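Long-range contacts in glutathione S-transferase family protein (Populus trichocarpa, PDB 5F06), which probably catalyses the conjugation of glutathione to electrophilic substrates, displacing a halide from halogenated ones, as a Phi-class glutathione transferase that binds glutathione: residues 17-22 and 201-207; 115-119 and 129-133. All coordinates share one frame. Residues are numbered along the deposited sequence.

Contact 1 of 2, residues 17-22 and 201-207; sequences LTCLHE and RPAFKKV
Two alpha-helical pieces cross at 138° between their N-to-C directions, their axes approaching to 8.3 Å: 17-22, the C-terminal half of the first helix of the thioredoxin-like domain, and 202-207, in the last helix of the chain. They pack between the two domains of the GST fold. R201 holds the N-cap position of the second. The CA atoms of H21 and A203 lie 5.2 Å apart and those of T18 and F204 5.3 Å. The small methyl of A203 suits this close approach. V207 (chi1 t) fills the neighbouring space, its CG2 3.9 Å from L17 CB and 3.6 Å from H21 CD2. H21 (m) takes the fully extended K206 over one ring face, a CH-pi contact with K206 CD 4.0 Å from the ring centroid. T18 OG1 gives a weak 3.5 Å hydrogen bond to A203 O. A bidentate salt bridge joins E22, bent (m, m), and R201 (chi3 p): R201 NH2 to E22 OE1 is 3.1 Å and R201 NE to E22 OE2 2.9 Å. Y82 and Y162 add cation-pi contacts to R201. One water accepts from A203 N at 2.9 Å and donates weakly to E22 OE2 at 3.3 Å, linking carboxylate and first helical turn.

Contact 2 of 2, residues 115-119 and 129-133; sequences VFQFM and DQTII
A helix-loop-helix connection in the all-helical C-terminal domain of the GST fold brings the end of helix 90-120 against the start of helix 130-153. Segment 115-119 is helical, with a wider pi-type turn at 116-119; D129, with phi/psi of -88/107°, stands just before the helix that 130-133 begins. The nearest CA atoms are those of Q117 and D129, 6.1 Å apart.

Q117 is the central residue. Its CA-to-CB bond points toward the other segment, and chi1 and chi2 both near m fold the chain so that OE1 accepts a hydrogen bond from D129 N, 2.8 Å away with an N-H...O angle of 156°. Glutamine suits the place because its amide can satisfy a backbone NH while its aliphatic part packs on an apolar neighbour: Q117 CB lies 3.7 Å from I133 CG1. The amide nitrogen, Q117 NE2, rests in van der Waals contact on I132 CD1 at 3.5 Å.

D129 is the N-cap, a role that suits its short carboxylate. With chi1 t, OD1 accepts from I132 N at 3.1 Å and, weakly, from T131 N at 2.9 Å, serving amides of the first turn that lack a helical acceptor. Thus the backbone NH of D129 is held by the preceding helix while its side chain caps the next.

F118 (chi1 m) leaves its backbone sideways and is also touched by P180 and T179. Its ring reaches I133, whose m,t rotamer directs the delta methyl over one ring face. The CH-pi contact of I133 with F118 places I133 CD1 3.9 Å from the F118 ring centroid, 20° off the normal, and 3.6 Å from F118 CZ.

In the fold
From the N terminus, the chain builds strand 2-6 and enters helix 11-22, whose end supplies the first half of contact 1. It then completes the thioredoxin-like sheet and passes helix 66-76 before helix 90-120 opens the C-terminal domain. Contact 2 closes a short loop there, with nine residues between its segments, joining consecutive helices. The remaining helices follow, and helix 202-210 returns to the N-terminal domain at contact 1, enclosing 178 residues. Contact 2 is therefore nested within contact 1. Their centres lie 27 Å apart on opposite sides of the chain's centre and they do not touch: one joins the two domains, the other is local to the helical domain.

Contact 1 of 2, residues 17-22 and 201-207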
loop_
_atom_site.group_PDB
_atom_site.type_symbol
_atom_site.label_atom_id
_atom_site.label_comp_id
_atom_site.label_asym_id
_atom_site.label_seq_id
_atom_site.Cartn_x
_atom_site.Cartn_y
_atom_site.Cartn_z
ATOM N N LEU A 17 -2.216 -2.586 17.131
ATOM C CA LEU A 17 -2.585 -3.198 18.400
ATOM C C LEU A 17 -3.187 -4.586 18.208
ATOM O O LEU A 17 -2.830 -5.522 18.920
ATOM C CB LEU A 17 -3.563 -2.305 19.160
ATOM C CG LEU A 17 -2.953 -1.047 19.781
ATOM C CD1 LEU A 17 -4.036 -0.164 20.347
ATOM C CD2 LEU A 17 -1.948 -1.411 20.868
ATOM N N THR A 18 -4.087 -4.735 17.240
ATOM C CA THR A 18 -4.723 -6.027 17.031
ATOM C C THR A 18 -3.696 -7.044 16.531
ATOM O O THR A 18 -3.744 -8.217 16.909
ATOM C CB THR A 18 -5.917 -5.933 16.048
ATOM O OG1 THR A 18 -6.549 -7.215 15.933
ATOM C CG2 THR A 18 -5.472 -5.459 14.678
ATOM N N CYS A 19 -2.750 -6.594 15.708
ATOM C CA CYS A 19 -1.676 -7.468 15.244
ATOM C C CYS A 19 -0.817 -7.944 16.418
ATOM O O CYS A 19 -0.505 -9.133 16.525
ATOM C CB CYS A 19 -0.800 -6.759 14.208
ATOM S SG CYS A 19 0.592 -7.770 13.597
ATOM N N LEU A 20 -0.444 -7.020 17.299
ATOM C CA LEU A 20 0.325 -7.368 18.493
ATOM C C LEU A 20 -0.388 -8.437 19.331
ATOM O O LEU A 20 0.252 -9.367 19.823
ATOM C CB LEU A 20 0.594 -6.119 19.338
ATOM C CG LEU A 20 1.615 -5.137 18.754
ATOM C CD1 LEU A 20 1.486 -3.751 19.379
ATOM C CD2 LEU A 20 3.026 -5.670 18.949
ATOM N N HIS A 21 -1.705 -8.320 19.482
ATOM C CA HIS A 21 -2.466 -9.288 20.274
ATOM C C HIS A 21 -2.594 -10.635 19.575
ATOM O O HIS A 21 -2.526 -11.681 20.229
ATOM C CB HIS A 21 -3.861 -8.744 20.600
ATOM C CG HIS A 21 -3.846 -7.583 21.540
ATOM N ND1 HIS A 21 -3.129 -7.591 22.717
ATOM C CD2 HIS A 21 -4.465 -6.380 21.484
ATOM C CE1 HIS A 21 -3.304 -6.442 23.345
ATOM N NE2 HIS A 21 -4.111 -5.689 22.618
ATOM N N GLU A 22 -2.802 -10.617 18.260
ATOM C CA GLU A 22 -2.836 -11.854 17.486
ATOM C C GLU A 22 -1.552 -12.645 17.707
ATOM O O GLU A 22 -1.571 -13.874 17.761
ATOM C CB GLU A 22 -3.022 -11.564 15.994
ATOM C CG GLU A 22 -4.405 -11.052 15.613
ATOM C CD GLU A 22 -5.478 -12.131 15.643
ATOM O OE1 GLU A 22 -5.152 -13.309 15.893
ATOM O OE2 GLU A 22 -6.656 -11.793 15.410
ATOM N N ARG A 201 -13.136 -11.636 16.762
ATOM C CA ARG A 201 -11.940 -12.330 17.224
ATOM C C ARG A 201 -11.463 -11.704 18.531
ATOM O O ARG A 201 -11.531 -10.484 18.684
ATOM C CB ARG A 201 -10.835 -12.272 16.173
ATOM C CG ARG A 201 -11.169 -13.010 14.883
ATOM C CD ARG A 201 -10.044 -12.875 13.865
ATOM N NE ARG A 201 -8.790 -13.472 14.323
ATOM C CZ ARG A 201 -8.434 -14.743 14.138
ATOM N NH1 ARG A 201 -9.234 -15.584 13.497
ATOM N NH2 ARG A 201 -7.264 -15.178 14.593
ATOM N N PRO A 202 -10.990 -12.536 19.480
ATOM C CA PRO A 202 -10.525 -12.016 20.771
ATOM C C PRO A 202 -9.491 -10.903 20.638
ATOM O O PRO A 202 -9.532 -9.937 21.404
ATOM C CB PRO A 202 -9.910 -13.246 21.443
ATOM C CG PRO A 202 -10.646 -14.394 20.863
ATOM C CD PRO A 202 -10.944 -14.011 19.441
ATOM N N ALA A 203 -8.594 -11.032 19.666
ATOM C CA ALA A 203 -7.505 -10.080 19.490
ATOM C C ALA A 203 -7.996 -8.695 19.073
ATOM O O ALA A 203 -7.292 -7.709 19.281
ATOM C CB ALA A 203 -6.511 -10.608 18.469
ATOM N N PHE A 204 -9.187 -8.611 18.482
ATOM C CA PHE A 204 -9.730 -7.306 18.104
ATOM C C PHE A 204 -10.698 -6.784 19.153
ATOM O O PHE A 204 -10.863 -5.572 19.299
ATOM C CB PHE A 204 -10.439 -7.346 16.748
ATOM C CG PHE A 204 -10.971 -6.004 16.323
ATOM C CD1 PHE A 204 -10.100 -4.990 15.954
ATOM C CD2 PHE A 204 -12.331 -5.745 16.325
ATOM C CE1 PHE A 204 -10.577 -3.747 15.583
ATOM C CE2 PHE A 204 -12.813 -4.503 15.954
ATOM C CZ PHE A 204 -11.932 -3.504 15.583
ATOM N N LYS A 205 -11.348 -7.691 19.876
ATOM C CA LYS A 205 -12.334 -7.280 20.865
ATOM C C LYS A 205 -11.673 -6.445 21.954
ATOM O O LYS A 205 -12.275 -5.509 22.474
ATOM C CB LYS A 205 -13.044 -8.493 21.475
ATOM C CG LYS A 205 -14.101 -9.109 20.559
ATOM C CD LYS A 205 -15.288 -9.684 21.333
ATOM C CE LYS A 205 -15.186 -11.193 21.519
ATOM N NZ LYS A 205 -13.931 -11.621 22.195
ATOM N N LYS A 206 -10.428 -6.773 22.284
ATOM C CA LYS A 206 -9.688 -6.012 23.282
ATOM C C LYS A 206 -9.357 -4.619 22.747
ATOM O O LYS A 206 -9.326 -3.646 23.496
ATOM C CB LYS A 206 -8.407 -6.747 23.680
ATOM C CG LYS A 206 -7.696 -6.127 24.872
ATOM C CD LYS A 206 -6.441 -6.898 25.251
ATOM C CE LYS A 206 -5.771 -6.289 26.474
ATOM N NZ LYS A 206 -4.510 -6.992 26.834
ATOM N N VAL A 207 -9.123 -4.536 21.443
ATOM C CA VAL A 207 -8.772 -3.278 20.795
ATOM C C VAL A 207 -10.018 -2.430 20.546
ATOM O O VAL A 207 -9.962 -1.200 20.599
ATOM C CB VAL A 207 -8.036 -3.533 19.455
ATOM C CG1 VAL A 207 -7.642 -2.224 18.784
ATOM C CG2 VAL A 207 -6.805 -4.391 19.687
HETATM O O HOH W 1 -7.893 -13.305 18.058
#

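Contact 2 of 2, residues 115-119 and 129-133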
loop_
_atom_site.group_PDB
_atom_site.type_symbol
_atom_site.label_atom_id
_atom_site.label_comp_id
_atom_site.label_asym_id
_atom_site.label_seq_id
_atom_site.Cartn_x
_atom_site.Cartn_y
_atom_site.Cartn_z
ATOM N N VAL A 115 -14.816 7.720 6.653
ATOM C CA VAL A 115 -14.604 7.819 8.088
ATOM C C VAL A 115 -14.073 9.201 8.449
ATOM O O VAL A 115 -14.420 9.751 9.497
ATOM C CB VAL A 115 -13.635 6.722 8.581
ATOM C CG1 VAL A 115 -13.221 6.948 10.029
ATOM C CG2 VAL A 115 -14.285 5.353 8.428
ATOM N N PHE A 116 -13.234 9.759 7.579
ATOM C CA PHE A 116 -12.689 11.090 7.803
ATOM C C PHE A 116 -13.816 12.108 7.913
ATOM O O PHE A 116 -13.849 12.924 8.833
ATOM C CB PHE A 116 -11.737 11.496 6.678
ATOM C CG PHE A 116 -11.161 12.875 6.848
ATOM C CD1 PHE A 116 -9.977 13.064 7.541
ATOM C CD2 PHE A 116 -11.811 13.982 6.325
ATOM C CE1 PHE A 116 -9.448 14.333 7.704
ATOM C CE2 PHE A 116 -11.289 15.249 6.484
ATOM C CZ PHE A 116 -10.107 15.427 7.174
ATOM N N GLN A 117 -14.741 12.059 6.965
ATOM C CA GLN A 117 -15.838 13.018 6.930
ATOM C C GLN A 117 -16.739 12.899 8.162
ATOM O O GLN A 117 -17.139 13.909 8.748
ATOM C CB GLN A 117 -16.655 12.834 5.648
ATOM C CG GLN A 117 -15.960 13.352 4.389
ATOM C CD GLN A 117 -15.590 14.821 4.484
ATOM O OE1 GLN A 117 -16.337 15.627 5.039
ATOM N NE2 GLN A 117 -14.423 15.175 3.948
ATOM N N PHE A 118 -17.045 11.672 8.569
ATOM C CA PHE A 118 -17.896 11.452 9.730
ATOM C C PHE A 118 -17.209 11.754 11.069
ATOM O O PHE A 118 -17.819 12.344 11.959
ATOM C CB PHE A 118 -18.402 10.003 9.749
ATOM C CG PHE A 118 -19.560 9.743 8.821
ATOM C CD1 PHE A 118 -20.787 10.346 9.032
ATOM C CD2 PHE A 118 -19.425 8.871 7.751
ATOM C CE1 PHE A 118 -21.856 10.099 8.184
ATOM C CE2 PHE A 118 -20.486 8.621 6.902
ATOM C CZ PHE A 118 -21.705 9.232 7.121
ATOM N N MET A 119 -15.949 11.346 11.197
ATOM C CA MET A 119 -15.268 11.333 12.491
ATOM C C MET A 119 -14.244 12.454 12.667
ATOM O O MET A 119 -14.071 12.966 13.771
ATOM C CB MET A 119 -14.569 9.984 12.696
ATOM C CG MET A 119 -15.490 8.775 12.582
ATOM S SD MET A 119 -16.896 8.863 13.709
ATOM C CE MET A 119 -17.588 7.222 13.507
ATOM N N ASP A 129 -19.070 16.173 4.757
ATOM C CA ASP A 129 -19.378 16.487 3.369
ATOM C C ASP A 129 -20.099 15.305 2.739
ATOM O O ASP A 129 -19.484 14.280 2.455
ATOM C CB ASP A 129 -18.093 16.818 2.600
ATOM C CG ASP A 129 -18.355 17.307 1.183
ATOM O OD1 ASP A 129 -19.251 16.760 0.504
ATOM O OD2 ASP A 129 -17.654 18.243 0.744
ATOM N N GLN A 130 -21.401 15.455 2.513
ATOM C CA GLN A 130 -22.222 14.346 2.036
ATOM C C GLN A 130 -21.820 13.916 0.630
ATOM O O GLN A 130 -21.949 12.743 0.274
ATOM C CB GLN A 130 -23.704 14.723 2.058
ATOM C CG GLN A 130 -24.639 13.534 1.904
ATOM C CD GLN A 130 -24.598 12.600 3.099
ATOM O OE1 GLN A 130 -24.664 13.039 4.248
ATOM N NE2 GLN A 130 -24.482 11.303 2.834
ATOM N N THR A 131 -21.336 14.866 -0.164
ATOM C CA THR A 131 -20.860 14.568 -1.512
ATOM C C THR A 131 -19.660 13.621 -1.471
ATOM O O THR A 131 -19.606 12.642 -2.214
ATOM C CB THR A 131 -20.474 15.862 -2.274
ATOM O OG1 THR A 131 -21.599 16.747 -2.316
ATOM C CG2 THR A 131 -20.029 15.548 -3.697
ATOM N N ILE A 132 -18.698 13.911 -0.600
ATOM C CA ILE A 132 -17.513 13.071 -0.474
ATOM C C ILE A 132 -17.908 11.711 0.101
ATOM O O ILE A 132 -17.401 10.681 -0.335
ATOM C CB ILE A 132 -16.440 13.748 0.404
ATOM C CG1 ILE A 132 -15.968 15.038 -0.275
ATOM C CG2 ILE A 132 -15.253 12.806 0.647
ATOM C CD1 ILE A 132 -14.983 15.857 0.535
ATOM N N ILE A 133 -18.830 11.710 1.061
ATOM C CA ILE A 133 -19.347 10.463 1.622
ATOM C C ILE A 133 -20.004 9.609 0.532
ATOM O O ILE A 133 -19.641 8.447 0.350
ATOM C CB ILE A 133 -20.362 10.735 2.760
ATOM C CG1 ILE A 133 -19.651 11.390 3.948
ATOM C CG2 ILE A 133 -21.049 9.437 3.217
ATOM C CD1 ILE A 133 -20.590 11.953 5.000
#